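Local coordinates for protein ribosomal RNA small subunit methyltransferase E (PDB 5VM8) that probably methylates N3 of a uridine in 16S ribosomal RNA, with S-adenosyl methionine as methyl donor, and has a PUA-like domain and a knotted SPOUT domain, at residues N79-N84 against A240-W245; I85-S90 against I195-G200; Q113-E118 against P157-R162; I176-R181 against Q208-A213; C183-I188 against Q219-G224. One frame throughout, in Å; residues are numbered along the deposited sequence.

Contact 1: N79-N84 against A240-W245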
# COMPACT_ATOMS: atom_id res chain seq x y z
N ASN A 79 -2.66 4.36 13.63
CA ASN A 79 -3.04 5.32 12.60
C ASN A 79 -3.85 4.70 11.48
O ASN A 79 -4.08 5.35 10.45
CB ASN A 79 -1.79 5.99 12.00
CG ASN A 79 -1.00 6.76 13.01
OD1 ASN A 79 -1.56 7.30 13.97
ND2 ASN A 79 0.30 6.85 12.78
N GLU A 80 -4.22 3.43 11.60
CA GLU A 80 -4.91 2.74 10.53
C GLU A 80 -6.34 3.23 10.35
O GLU A 80 -7.03 3.56 11.32
CB GLU A 80 -4.89 1.24 10.80
CG GLU A 80 -3.50 0.66 10.72
CD GLU A 80 -2.82 0.98 9.41
OE1 GLU A 80 -1.71 1.52 9.45
OE2 GLU A 80 -3.42 0.71 8.34
N SER A 81 -6.77 3.31 9.10
CA SER A 81 -8.19 3.47 8.82
C SER A 81 -8.92 2.17 9.14
O SER A 81 -8.39 1.09 8.88
CB SER A 81 -8.41 3.83 7.34
OG SER A 81 -9.79 3.86 6.98
N PRO A 82 -10.12 2.25 9.72
CA PRO A 82 -10.89 1.03 9.97
C PRO A 82 -11.50 0.47 8.71
O PRO A 82 -12.00 -0.66 8.73
CB PRO A 82 -11.98 1.50 10.95
CG PRO A 82 -12.18 2.93 10.60
CD PRO A 82 -10.85 3.47 10.14
N LEU A 83 -11.49 1.26 7.63
CA LEU A 83 -11.98 0.83 6.33
C LEU A 83 -10.93 -0.06 5.67
O LEU A 83 -9.74 0.29 5.62
CB LEU A 83 -12.28 2.05 5.47
CG LEU A 83 -12.97 1.84 4.13
CD1 LEU A 83 -14.32 1.15 4.35
CD2 LEU A 83 -13.14 3.19 3.40
N ASN A 84 -11.37 -1.18 5.14
CA ASN A 84 -10.51 -2.16 4.48
C ASN A 84 -10.60 -1.98 2.97
O ASN A 84 -11.63 -2.26 2.36
CB ASN A 84 -10.95 -3.56 4.91
CG ASN A 84 -9.91 -4.60 4.64
OD1 ASN A 84 -9.40 -4.69 3.53
ND2 ASN A 84 -9.60 -5.39 5.64
N ALA A 240 -11.65 9.80 -1.41
CA ALA A 240 -13.10 9.89 -1.37
C ALA A 240 -13.70 8.76 -0.53
O ALA A 240 -14.67 8.97 0.20
CB ALA A 240 -13.66 9.85 -2.80
N MET A 241 -13.12 7.56 -0.63
CA MET A 241 -13.61 6.44 0.18
C MET A 241 -13.35 6.67 1.66
O MET A 241 -14.20 6.34 2.50
CB MET A 241 -12.93 5.13 -0.27
CG MET A 241 -13.36 4.61 -1.62
SD MET A 241 -12.40 3.15 -2.15
CE MET A 241 -12.73 3.25 -3.90
N GLN A 242 -12.17 7.21 2.01
CA GLN A 242 -11.90 7.52 3.41
C GLN A 242 -12.83 8.62 3.94
O GLN A 242 -13.10 8.68 5.15
CB GLN A 242 -10.43 7.94 3.62
CG GLN A 242 -9.35 6.89 3.23
CD GLN A 242 -9.37 5.60 4.08
OE1 GLN A 242 -10.21 5.40 4.96
NE2 GLN A 242 -8.42 4.72 3.79
N THR A 243 -13.30 9.51 3.06
CA THR A 243 -14.21 10.58 3.46
C THR A 243 -15.63 10.06 3.71
O THR A 243 -16.30 10.48 4.66
CB THR A 243 -14.18 11.69 2.41
OG1 THR A 243 -12.85 12.18 2.27
CG2 THR A 243 -15.11 12.83 2.76
N LEU A 244 -16.09 9.11 2.87
CA LEU A 244 -17.43 8.53 3.03
C LEU A 244 -17.47 7.42 4.08
O LEU A 244 -18.45 7.30 4.81
CB LEU A 244 -17.92 7.96 1.69
CG LEU A 244 -18.21 8.98 0.60
CD1 LEU A 244 -18.37 8.32 -0.75
CD2 LEU A 244 -19.46 9.74 0.99
N TRP A 245 -16.44 6.58 4.15
CA TRP A 245 -16.50 5.38 4.97
C TRP A 245 -15.28 5.18 5.87
O TRP A 245 -15.29 4.25 6.68
CB TRP A 245 -16.72 4.14 4.08
CG TRP A 245 -17.82 4.37 3.05
CD1 TRP A 245 -19.11 4.73 3.32
CD2 TRP A 245 -17.72 4.29 1.61
NE1 TRP A 245 -19.81 4.89 2.15
CE2 TRP A 245 -18.99 4.63 1.09
CE3 TRP A 245 -16.70 3.97 0.73
CZ2 TRP A 245 -19.26 4.64 -0.28
CZ3 TRP A 245 -16.96 4.00 -0.63
CH2 TRP A 245 -18.24 4.32 -1.11
O HOH W 1 -7.93 2.26 4.16
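L83 and S81 pack on the C-terminal end of helix 232-244, a mostly buried contact of loop on helix. The loop leads into strand 85-90. Its partners on the helix side are M241, Q242 and W245. L83 supplies the apolar part. Its CG is anti to the backbone N (chi1 -172°), and both methyls reach the base of W245: CD1 and CD2 each lie 3.8 Å from W245 CB. L83 CD2 also comes to 3.4 Å from M241 O, the carbonyl that accepts the helical bond from W245 N. The indole itself leads away and meets H190 edge to face. S81 supplies the polar part. S81 OG donates to Q242 OE1 at 2.6 Å, tilted 21° from the carbonyl plane of the amide. The same OG accepts from L83 N at 3.2 Å, which makes an ST turn. The hydroxyl thus ties the turn of the loop to the helix. Q242 bends at chi2 (-65°), which brings CD round towards S81. The other end of this amide is also held, since Q242 NE2 donates to L107 O. A water donates to L83 O at 3.0 Å. L83 and M241 both also touch I195, so the contact lies against the first residue of strand 195-199. The loop leading into strand 85-90 is thus pinned to the last helix, which packs on the parallel alpha/beta sheet of the SPOUT methyltransferase domain.

Contact 2: I85-S90 against I195-G200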
# COMPACT_ATOMS: atom_id res chain seq x y z
N ILE A 85 -9.52 -1.49 2.35
CA ILE A 85 -9.47 -1.24 0.91
C ILE A 85 -8.32 -2.04 0.30
O ILE A 85 -7.16 -1.80 0.62
CB ILE A 85 -9.27 0.25 0.58
CG1 ILE A 85 -10.32 1.11 1.27
CG2 ILE A 85 -9.29 0.45 -0.94
CD1 ILE A 85 -9.91 2.58 1.34
N THR A 86 -8.64 -2.95 -0.62
CA THR A 86 -7.64 -3.59 -1.47
C THR A 86 -7.64 -2.86 -2.81
O THR A 86 -8.66 -2.82 -3.50
CB THR A 86 -7.92 -5.08 -1.69
OG1 THR A 86 -7.90 -5.77 -0.43
CG2 THR A 86 -6.93 -5.72 -2.69
N LEU A 87 -6.48 -2.32 -3.19
CA LEU A 87 -6.29 -1.71 -4.50
C LEU A 87 -5.78 -2.80 -5.44
O LEU A 87 -4.67 -3.30 -5.26
CB LEU A 87 -5.30 -0.55 -4.41
CG LEU A 87 -4.71 0.00 -5.72
CD1 LEU A 87 -5.79 0.45 -6.70
CD2 LEU A 87 -3.72 1.15 -5.40
N ILE A 88 -6.60 -3.20 -6.40
CA ILE A 88 -6.16 -4.05 -7.49
C ILE A 88 -5.75 -3.14 -8.64
O ILE A 88 -6.61 -2.59 -9.34
CB ILE A 88 -7.26 -5.02 -7.96
CG1 ILE A 88 -7.74 -5.93 -6.82
CG2 ILE A 88 -6.73 -5.91 -9.10
CD1 ILE A 88 -8.69 -7.00 -7.32
N GLN A 89 -4.44 -3.08 -8.90
CA GLN A 89 -3.82 -2.15 -9.83
C GLN A 89 -3.15 -2.91 -10.97
O GLN A 89 -2.24 -3.71 -10.73
CB GLN A 89 -2.76 -1.30 -9.09
CG GLN A 89 -1.99 -0.35 -10.00
CD GLN A 89 -2.89 0.73 -10.56
OE1 GLN A 89 -3.46 1.51 -9.79
NE2 GLN A 89 -3.05 0.76 -11.90
N SER A 90 -3.56 -2.61 -12.20
CA SER A 90 -2.85 -3.14 -13.35
C SER A 90 -1.46 -2.53 -13.46
O SER A 90 -1.31 -1.31 -13.31
CB SER A 90 -3.60 -2.86 -14.65
OG SER A 90 -4.95 -3.16 -14.47
N ILE A 195 -13.73 -3.41 0.84
CA ILE A 195 -13.80 -2.83 -0.50
C ILE A 195 -12.64 -3.39 -1.33
O ILE A 195 -11.50 -3.46 -0.86
CB ILE A 195 -13.73 -1.29 -0.46
CG1 ILE A 195 -14.92 -0.72 0.30
CG2 ILE A 195 -13.63 -0.70 -1.87
CD1 ILE A 195 -14.73 0.73 0.70
N VAL A 196 -12.95 -3.75 -2.57
CA VAL A 196 -11.97 -4.19 -3.55
C VAL A 196 -12.13 -3.24 -4.72
O VAL A 196 -13.22 -3.08 -5.27
CB VAL A 196 -12.17 -5.65 -3.97
CG1 VAL A 196 -11.25 -6.00 -5.11
CG2 VAL A 196 -11.88 -6.55 -2.78
N PHE A 197 -11.03 -2.62 -5.10
CA PHE A 197 -11.05 -1.51 -6.02
C PHE A 197 -10.07 -1.79 -7.14
O PHE A 197 -8.89 -2.03 -6.86
CB PHE A 197 -10.68 -0.27 -5.17
CG PHE A 197 -10.39 0.95 -5.93
CD1 PHE A 197 -11.27 1.43 -6.86
CD2 PHE A 197 -9.26 1.69 -5.61
CE1 PHE A 197 -11.02 2.61 -7.53
CE2 PHE A 197 -9.00 2.86 -6.28
CZ PHE A 197 -9.90 3.33 -7.24
N MET A 198 -10.53 -1.72 -8.39
CA MET A 198 -9.75 -2.16 -9.55
C MET A 198 -9.42 -0.99 -10.45
O MET A 198 -10.31 -0.23 -10.85
CB MET A 198 -10.46 -3.20 -10.38
CG MET A 198 -10.63 -4.52 -9.74
SD MET A 198 -10.61 -5.67 -11.11
CE MET A 198 -9.04 -5.08 -11.77
N VAL A 199 -8.14 -0.85 -10.79
CA VAL A 199 -7.69 0.27 -11.60
C VAL A 199 -6.87 -0.24 -12.78
O VAL A 199 -6.04 -1.15 -12.62
CB VAL A 199 -6.88 1.28 -10.76
CG1 VAL A 199 -6.48 2.45 -11.60
CG2 VAL A 199 -7.72 1.73 -9.57
N GLY A 200 -7.06 0.37 -13.94
CA GLY A 200 -6.35 -0.01 -15.13
C GLY A 200 -5.02 0.69 -15.34
O GLY A 200 -4.61 1.56 -14.57
O HOH W 2 -10.65 -4.89 1.25
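V199 O is gripped by two donors of S90. The backbone S90 N donates to it at 2.9 Å, and S90 OG also donates at 2.9 Å. The hydroxyl comes in at a C=O...donor angle of 132°, the amide much straighter at 163°. S90 OG is anti to its own carbonyl carbon, which sets it beside the backbone N and within reach of the same acceptor. Further back the two strands run parallel and are joined by backbone bonds. The shortest is I88 N to F197 O, 2.6 Å. T86 N bonds to I195 O, and F197 N and V199 N bond back to T86 O and I88 O. On one face, I88 sits between V196 and M198. I88 CD1 meets V196 CG1 at 3.5 Å, and I88 CG2 meets M198 CE at 3.6 Å. On the other face, L87 and F197 lie side by side and point the same way. L87 CD1 meets V199 CG2 at 3.7 Å. V199 CG2 also stands over one face of the F197 ring, towards its rim. Q89 bends at chi2 (66°). Its NE2 donates to S90 O at 3.0 Å, in the plane of its own amide, and makes a weak bond to G200 O at 3.2 Å. Helices 94-106 and 232-244 cover this face, touching L87 and Q89, and F197 and V199, respectively. These are neighbouring central strands of a parallel alpha/beta sheet, the core of the SPOUT fold.

Contact 3: Q113-E118 against P157-R162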
# COMPACT_ATOMS: atom_id res chain seq x y z
N GLN A 113 -2.83 -5.52 -4.85
CA GLN A 113 -2.76 -6.71 -5.70
C GLN A 113 -2.38 -6.24 -7.09
O GLN A 113 -3.25 -5.83 -7.87
CB GLN A 113 -4.09 -7.47 -5.69
CG GLN A 113 -4.14 -8.70 -6.61
CD GLN A 113 -3.14 -9.78 -6.23
OE1 GLN A 113 -3.39 -10.59 -5.33
NE2 GLN A 113 -2.00 -9.79 -6.91
N PRO A 114 -1.10 -6.25 -7.43
CA PRO A 114 -0.70 -5.90 -8.81
C PRO A 114 -1.12 -6.99 -9.77
O PRO A 114 -0.98 -8.19 -9.49
CB PRO A 114 0.82 -5.80 -8.72
CG PRO A 114 1.19 -6.73 -7.60
CD PRO A 114 0.05 -6.69 -6.62
N VAL A 115 -1.63 -6.59 -10.94
CA VAL A 115 -2.13 -7.55 -11.91
C VAL A 115 -1.66 -7.18 -13.29
O VAL A 115 -1.46 -6.01 -13.62
CB VAL A 115 -3.68 -7.70 -11.96
CG1 VAL A 115 -4.26 -8.09 -10.62
CG2 VAL A 115 -4.32 -6.45 -12.52
N ILE A 116 -1.49 -8.21 -14.12
CA ILE A 116 -1.21 -8.03 -15.53
C ILE A 116 -2.54 -8.00 -16.25
O ILE A 116 -3.35 -8.92 -16.11
CB ILE A 116 -0.32 -9.15 -16.08
CG1 ILE A 116 0.88 -9.38 -15.16
CG2 ILE A 116 0.09 -8.79 -17.50
CD1 ILE A 116 1.70 -10.59 -15.54
N SER A 117 -2.82 -6.90 -16.94
CA SER A 117 -3.98 -6.79 -17.79
C SER A 117 -3.50 -6.74 -19.23
O SER A 117 -2.30 -6.79 -19.51
CB SER A 117 -4.85 -5.58 -17.42
OG SER A 117 -4.26 -4.37 -17.84
N GLU A 118 -4.46 -6.66 -20.14
CA GLU A 118 -4.16 -6.79 -21.55
C GLU A 118 -3.15 -5.74 -21.99
O GLU A 118 -2.16 -6.06 -22.68
CB GLU A 118 -5.45 -6.66 -22.36
CG GLU A 118 -5.26 -6.57 -23.85
CD GLU A 118 -5.14 -7.92 -24.50
OE1 GLU A 118 -5.22 -8.93 -23.77
OE2 GLU A 118 -4.96 -7.96 -25.74
N PRO A 157 1.76 -11.16 -4.58
CA PRO A 157 2.39 -11.65 -5.81
C PRO A 157 1.56 -11.33 -7.05
O PRO A 157 0.33 -11.31 -7.02
CB PRO A 157 2.50 -13.16 -5.58
CG PRO A 157 2.46 -13.34 -4.10
CD PRO A 157 1.63 -12.21 -3.55
N ILE A 158 2.26 -11.01 -8.14
CA ILE A 158 1.62 -10.67 -9.40
C ILE A 158 0.78 -11.84 -9.91
O ILE A 158 1.20 -13.00 -9.85
CB ILE A 158 2.67 -10.26 -10.44
CG1 ILE A 158 3.49 -9.07 -9.92
CG2 ILE A 158 2.01 -10.02 -11.79
CD1 ILE A 158 4.65 -8.66 -10.79
N ILE A 159 -0.41 -11.52 -10.39
CA ILE A 159 -1.28 -12.46 -11.09
C ILE A 159 -1.92 -11.74 -12.28
O ILE A 159 -1.92 -10.51 -12.36
CB ILE A 159 -2.38 -13.05 -10.18
CG1 ILE A 159 -3.12 -11.95 -9.40
CG2 ILE A 159 -1.80 -14.06 -9.23
CD1 ILE A 159 -4.14 -12.49 -8.37
N GLY A 160 -2.53 -12.52 -13.16
CA GLY A 160 -3.26 -11.92 -14.25
C GLY A 160 -4.58 -11.34 -13.79
O GLY A 160 -5.07 -11.63 -12.70
N TYR A 161 -5.14 -10.49 -14.64
CA TYR A 161 -6.40 -9.83 -14.34
C TYR A 161 -7.52 -10.83 -14.09
O TYR A 161 -8.21 -10.77 -13.06
CB TYR A 161 -6.75 -8.89 -15.49
CG TYR A 161 -8.12 -8.27 -15.44
CD1 TYR A 161 -8.34 -7.07 -14.75
CD2 TYR A 161 -9.18 -8.84 -16.14
CE1 TYR A 161 -9.59 -6.47 -14.74
CE2 TYR A 161 -10.44 -8.26 -16.12
CZ TYR A 161 -10.64 -7.07 -15.43
OH TYR A 161 -11.88 -6.50 -15.43
N ARG A 162 -7.69 -11.80 -15.00
CA ARG A 162 -8.80 -12.74 -14.90
C ARG A 162 -8.75 -13.53 -13.60
O ARG A 162 -9.76 -13.63 -12.89
CB ARG A 162 -8.78 -13.68 -16.11
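I158 CG2 meets I116 CG1 at 3.6 Å, and this pair is the apolar centre of one face. The two side chains cross at about a right angle. I158 CG1 turns to P114, where it lies 4.0 Å from the ring atom CG. V115 and I159 lie on the other face, with their CG1 atoms further apart. I159 CG1 stands between the backbone N and the carbonyl carbon (chi1 49°). From there its chain lies across Q113, with I159 CD1 at 3.6 Å from Q113 CD. The Q113 amide then forms the polar edge. Q113 NE2 donates to P157 O at 2.8 Å, with that oxygen in its amide plane. It also donates to P114 O at 3.2 Å, from above the plane of that carbonyl. One NH2 group thus ties strand 111-116 to the chain leading towards strand 159-160, and two acceptors fix the rotation of the Q113 amide. P114 has no N-H to give, and its O accepts from the Q113 side chain. The backbone ladder is short. I116 N donates to I159 O at 2.9 Å, and Y161 N to I116 O at 2.8 Å. Beyond it the Y161 hydroxyl bonds to E209 O. Strand 159-160 is outermost on this side of the parallel sheet, and the chain runs on into helix 161-165. Strands 111-116 and 159-160 are parallel neighbours joined through helix 128-147, a beta-alpha-beta crossover.

Contact 4: I176-R181 against Q208-A213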
# COMPACT_ATOMS: atom_id res chain seq x y z
N ILE A 176 -14.90 -1.05 -9.94
CA ILE A 176 -13.95 -0.84 -11.02
C ILE A 176 -14.12 0.59 -11.53
O ILE A 176 -15.25 1.05 -11.74
CB ILE A 176 -14.13 -1.88 -12.16
CG1 ILE A 176 -13.11 -1.63 -13.26
CG2 ILE A 176 -15.55 -1.87 -12.72
CD1 ILE A 176 -13.13 -2.66 -14.40
N MET A 177 -13.00 1.31 -11.65
CA MET A 177 -13.01 2.65 -12.23
C MET A 177 -13.18 2.56 -13.72
O MET A 177 -12.29 2.08 -14.44
CB MET A 177 -11.75 3.44 -11.90
CG MET A 177 -11.62 3.80 -10.46
SD MET A 177 -10.94 5.45 -10.23
CE MET A 177 -11.97 6.42 -11.34
N SER A 178 -14.31 3.02 -14.20
CA SER A 178 -14.62 2.92 -15.60
C SER A 178 -15.78 3.84 -15.84
O SER A 178 -16.59 4.05 -14.94
CB SER A 178 -15.00 1.48 -15.99
OG SER A 178 -15.51 1.44 -17.30
N ILE A 179 -15.89 4.33 -17.08
CA ILE A 179 -16.97 5.23 -17.41
C ILE A 179 -18.17 4.48 -17.95
O ILE A 179 -19.22 5.09 -18.18
CB ILE A 179 -16.48 6.27 -18.43
CG1 ILE A 179 -17.26 7.59 -18.29
CG2 ILE A 179 -16.58 5.71 -19.86
CD1 ILE A 179 -16.49 8.80 -18.80
N ASN A 180 -18.05 3.18 -18.14
CA ASN A 180 -19.06 2.38 -18.82
C ASN A 180 -19.90 1.62 -17.81
O ASN A 180 -19.36 0.93 -16.94
CB ASN A 180 -18.38 1.43 -19.81
CG ASN A 180 -17.62 2.19 -20.90
OD1 ASN A 180 -18.18 3.05 -21.58
ND2 ASN A 180 -16.33 1.89 -21.03
N ARG A 181 -21.23 1.74 -17.94
CA ARG A 181 -22.19 1.13 -17.03
C ARG A 181 -21.91 1.54 -15.59
O ARG A 181 -21.84 0.71 -14.68
CB ARG A 181 -22.18 -0.39 -17.19
CG ARG A 181 -22.68 -0.86 -18.55
CD ARG A 181 -22.94 -2.36 -18.58
NE ARG A 181 -21.70 -3.09 -18.79
CZ ARG A 181 -21.64 -4.35 -19.21
NH1 ARG A 181 -20.47 -4.96 -19.39
NH2 ARG A 181 -22.77 -5.01 -19.45
N GLN A 208 -13.70 -6.36 -23.39
CA GLN A 208 -13.90 -7.67 -22.78
C GLN A 208 -13.52 -7.65 -21.30
O GLN A 208 -14.16 -8.31 -20.48
CB GLN A 208 -13.11 -8.75 -23.54
N GLU A 209 -12.46 -6.91 -20.95
CA GLU A 209 -12.07 -6.84 -19.55
C GLU A 209 -13.16 -6.21 -18.70
O GLU A 209 -13.38 -6.62 -17.56
CB GLU A 209 -10.75 -6.07 -19.40
CG GLU A 209 -9.50 -6.86 -19.81
CD GLU A 209 -8.22 -6.05 -19.72
OE1 GLU A 209 -8.22 -4.85 -20.08
OE2 GLU A 209 -7.21 -6.60 -19.23
N GLU A 210 -13.88 -5.22 -19.25
CA GLU A 210 -14.98 -4.62 -18.51
C GLU A 210 -16.12 -5.61 -18.33
O GLU A 210 -16.70 -5.71 -17.24
CB GLU A 210 -15.47 -3.37 -19.23
CG GLU A 210 -14.43 -2.25 -19.24
CD GLU A 210 -14.93 -1.00 -19.94
OE1 GLU A 210 -14.80 0.09 -19.37
OE2 GLU A 210 -15.45 -1.12 -21.09
N GLN A 211 -16.46 -6.34 -19.40
CA GLN A 211 -17.48 -7.38 -19.31
C GLN A 211 -17.14 -8.40 -18.24
O GLN A 211 -18.00 -8.79 -17.45
CB GLN A 211 -17.65 -8.07 -20.66
CG GLN A 211 -18.79 -7.51 -21.47
CD GLN A 211 -20.15 -7.77 -20.86
OE1 GLN A 211 -21.07 -6.98 -21.04
NE2 GLN A 211 -20.29 -8.89 -20.16
N GLN A 212 -15.88 -8.84 -18.19
CA GLN A 212 -15.53 -9.84 -17.19
C GLN A 212 -15.75 -9.30 -15.79
O GLN A 212 -16.32 -9.99 -14.94
CB GLN A 212 -14.08 -10.30 -17.40
CG GLN A 212 -13.95 -11.36 -18.51
CD GLN A 212 -12.58 -11.39 -19.20
OE1 GLN A 212 -11.56 -11.05 -18.60
NE2 GLN A 212 -12.56 -11.81 -20.46
N ALA A 213 -15.37 -8.04 -15.55
CA ALA A 213 -15.58 -7.41 -14.26
C ALA A 213 -17.06 -7.27 -13.96
O ALA A 213 -17.51 -7.62 -12.86
CB ALA A 213 -14.87 -6.04 -14.22
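E210 reaches from helix 207-215 to S178 and N180. From CB the chain passes to CG and runs on extended (chi2 -179°), so CD is carried straight out from the helix. The carboxylate at the tip does the bonding. E210 OE1 takes two donors. S178 OG donates to it at 2.6 Å, on the anti side and well out of the carboxylate plane. N180 ND2 donates at 2.9 Å to the syn lone pair of the same oxygen. E210 OE2 has a weak bond from N180 ND2 at 3.1 Å. The N180 amide and the carboxylate stand 89° apart, yet OE1 lies close to the plane of the amide. S178 OG also accepts from N180 N at 3.2 Å, an ST turn that sets the hydroxyl and the N180 backbone together. The three groups thus hold one another in place. Next along the helix, Q211 OE1 is met by both terminal nitrogens of the R181 guanidinium. Both bonds are weak: R181 NH1 lies at 2.7 Å and R181 NH2 at 3.0 Å from that oxygen. It lies at the guanidinium edge, near its plane, although the two flat groups are turned 51° apart. R181 also makes a cation-pi contact with F214. Deeper in, I176 CD1 packs on A213 CB at 3.8 Å. Helix 207-215 so lies against the end of strand 173-177 and the loop after it. W205 touches I176 and E210, and Y161 of helix 161-165 touches A213.

Contact 5: C183-I188 against Q219-G224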
# COMPACT_ATOMS: atom_id res chain seq x y z
N CYS A 183 -22.01 4.39 -12.07
CA CYS A 183 -22.66 5.28 -11.12
C CYS A 183 -21.57 6.04 -10.37
O CYS A 183 -20.38 5.75 -10.49
CB CYS A 183 -23.56 4.52 -10.14
SG CYS A 183 -22.68 3.52 -8.85
N LYS A 184 -21.96 7.05 -9.61
CA LYS A 184 -20.92 7.71 -8.85
C LYS A 184 -20.55 6.82 -7.67
O LYS A 184 -21.34 5.99 -7.21
CB LYS A 184 -21.36 9.08 -8.36
CG LYS A 184 -21.78 10.03 -9.47
CD LYS A 184 -22.42 11.29 -8.91
CE LYS A 184 -21.38 12.35 -8.65
NZ LYS A 184 -20.43 12.33 -9.78
N LEU A 185 -19.34 7.03 -7.16
CA LEU A 185 -18.87 6.31 -5.99
C LEU A 185 -19.72 6.60 -4.77
O LEU A 185 -19.91 5.73 -3.92
CB LEU A 185 -17.41 6.69 -5.73
CG LEU A 185 -16.61 5.96 -4.67
CD1 LEU A 185 -16.46 4.49 -5.01
CD2 LEU A 185 -15.26 6.64 -4.57
N GLY A 186 -20.23 7.83 -4.65
CA GLY A 186 -21.11 8.13 -3.53
C GLY A 186 -22.46 7.47 -3.66
O GLY A 186 -23.06 7.06 -2.65
N ASP A 187 -22.95 7.30 -4.89
CA ASP A 187 -24.27 6.73 -5.16
C ASP A 187 -24.29 5.21 -5.09
O ASP A 187 -25.32 4.63 -5.44
CB ASP A 187 -24.77 7.17 -6.53
CG ASP A 187 -24.96 8.67 -6.63
OD1 ASP A 187 -25.24 9.31 -5.60
OD2 ASP A 187 -24.82 9.21 -7.74
N ILE A 188 -23.20 4.55 -4.66
CA ILE A 188 -23.19 3.09 -4.56
C ILE A 188 -23.82 2.69 -3.24
O ILE A 188 -23.85 3.46 -2.29
CB ILE A 188 -21.78 2.46 -4.66
CG1 ILE A 188 -21.05 2.59 -3.32
CG2 ILE A 188 -20.95 2.99 -5.84
CD1 ILE A 188 -19.87 1.68 -3.19
N GLN A 219 -18.99 -3.25 -9.70
CA GLN A 219 -19.74 -2.05 -10.04
C GLN A 219 -18.76 -1.00 -10.57
O GLN A 219 -17.73 -0.73 -9.94
CB GLN A 219 -20.52 -1.49 -8.85
CG GLN A 219 -21.13 -0.09 -9.10
CD GLN A 219 -22.19 -0.05 -10.23
OE1 GLN A 219 -23.26 -0.66 -10.13
NE2 GLN A 219 -21.89 0.69 -11.29
N ALA A 220 -19.08 -0.45 -11.74
CA ALA A 220 -18.29 0.60 -12.36
C ALA A 220 -18.62 1.96 -11.73
O ALA A 220 -19.80 2.31 -11.57
CB ALA A 220 -18.51 0.61 -13.87
N VAL A 221 -17.58 2.71 -11.37
CA VAL A 221 -17.72 3.97 -10.63
C VAL A 221 -16.96 5.09 -11.33
O VAL A 221 -15.91 4.86 -11.94
CB VAL A 221 -17.20 3.87 -9.18
CG1 VAL A 221 -18.12 2.99 -8.32
CG2 VAL A 221 -15.78 3.35 -9.18
N THR A 222 -17.52 6.29 -11.28
CA THR A 222 -16.87 7.53 -11.67
C THR A 222 -16.81 8.47 -10.47
O THR A 222 -17.58 8.34 -9.53
CB THR A 222 -17.60 8.26 -12.78
OG1 THR A 222 -18.85 8.71 -12.26
CG2 THR A 222 -17.78 7.40 -14.02
N LEU A 223 -15.83 9.38 -10.49
CA LEU A 223 -15.75 10.46 -9.51
C LEU A 223 -15.71 11.79 -10.23
O LEU A 223 -14.67 12.15 -10.80
CB LEU A 223 -14.52 10.38 -8.63
CG LEU A 223 -13.55 9.26 -8.61
CD1 LEU A 223 -12.17 9.87 -8.69
CD2 LEU A 223 -13.78 8.61 -7.26
N GLY A 224 -16.77 12.56 -10.17
CA GLY A 224 -16.72 13.91 -10.70
C GLY A 224 -16.97 13.98 -12.19
O GLY A 224 -16.99 12.99 -12.91
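C183 and K184 pair with V221 and T222 at the edge of the parallel sheet of the SPOUT domain. Strand 182-184 is its outermost strand on this side. Strand 219-222 lies between it and strand 173-177. A220 O is held by two donors: C183 N across the strands at 3.1 Å, and Q219 NE2 at 2.7 Å. Q219 is bent at chi2, and A220 O lies near the plane of its amide. This bond folds the Q219 amide back on the carbonyl of the next residue and limits its rotation. C183 SG takes up the position between its backbone N and carbonyl carbon (chi1 72°) and lies 3.8 Å from Q219 NE2. The ladder continues as T222 N donates to C183 O at 3.0 Å. It ends with L185 N to T222 O at 3.2 Å, nearly along the C=O axis. After K184 the chain leaves the strand in a type I turn from L185 to I188. The turn brings I188 back to the strand pair, and I188 CG2 rests on V221 CG1 at 3.8 Å. L185 adds its methyls to the same apolar patch. Its CD1 lies 4.0 Å from V221 CG1. A240 and M241 of helix 232-244 also touch L185, so the helix covers this side. L223 has its CG almost eclipsed with the backbone N (chi1 -6°), a strained or loosely defined setting. As modelled it lies side by side with L185, L223 CD2 at 3.6 Å from L185 CD2, a contact no surer than that rotamer.

Overall arrangement
From the N terminus, the chain passes the PUA-like domain and enters contact 1, which closes the longest loop, from 79-84 to the C-terminal helix. All the other contacts nest inside it. Contact 2 joins strand 85-90 to strand 195-199. Contact 3 is nested within that loop and closes first, at one edge of the sheet. Contacts 4 and 5 open later. Each crosses contact 2, and they cross each other. Contact 4 sets helix 207-215 on the end of strand 173-177, and contact 5 makes the opposite sheet edge. Contacts 2 to 5 all reach the parallel sheet. That sheet belongs to the SPOUT domain, whose family is known for a trefoil knot near the C terminus.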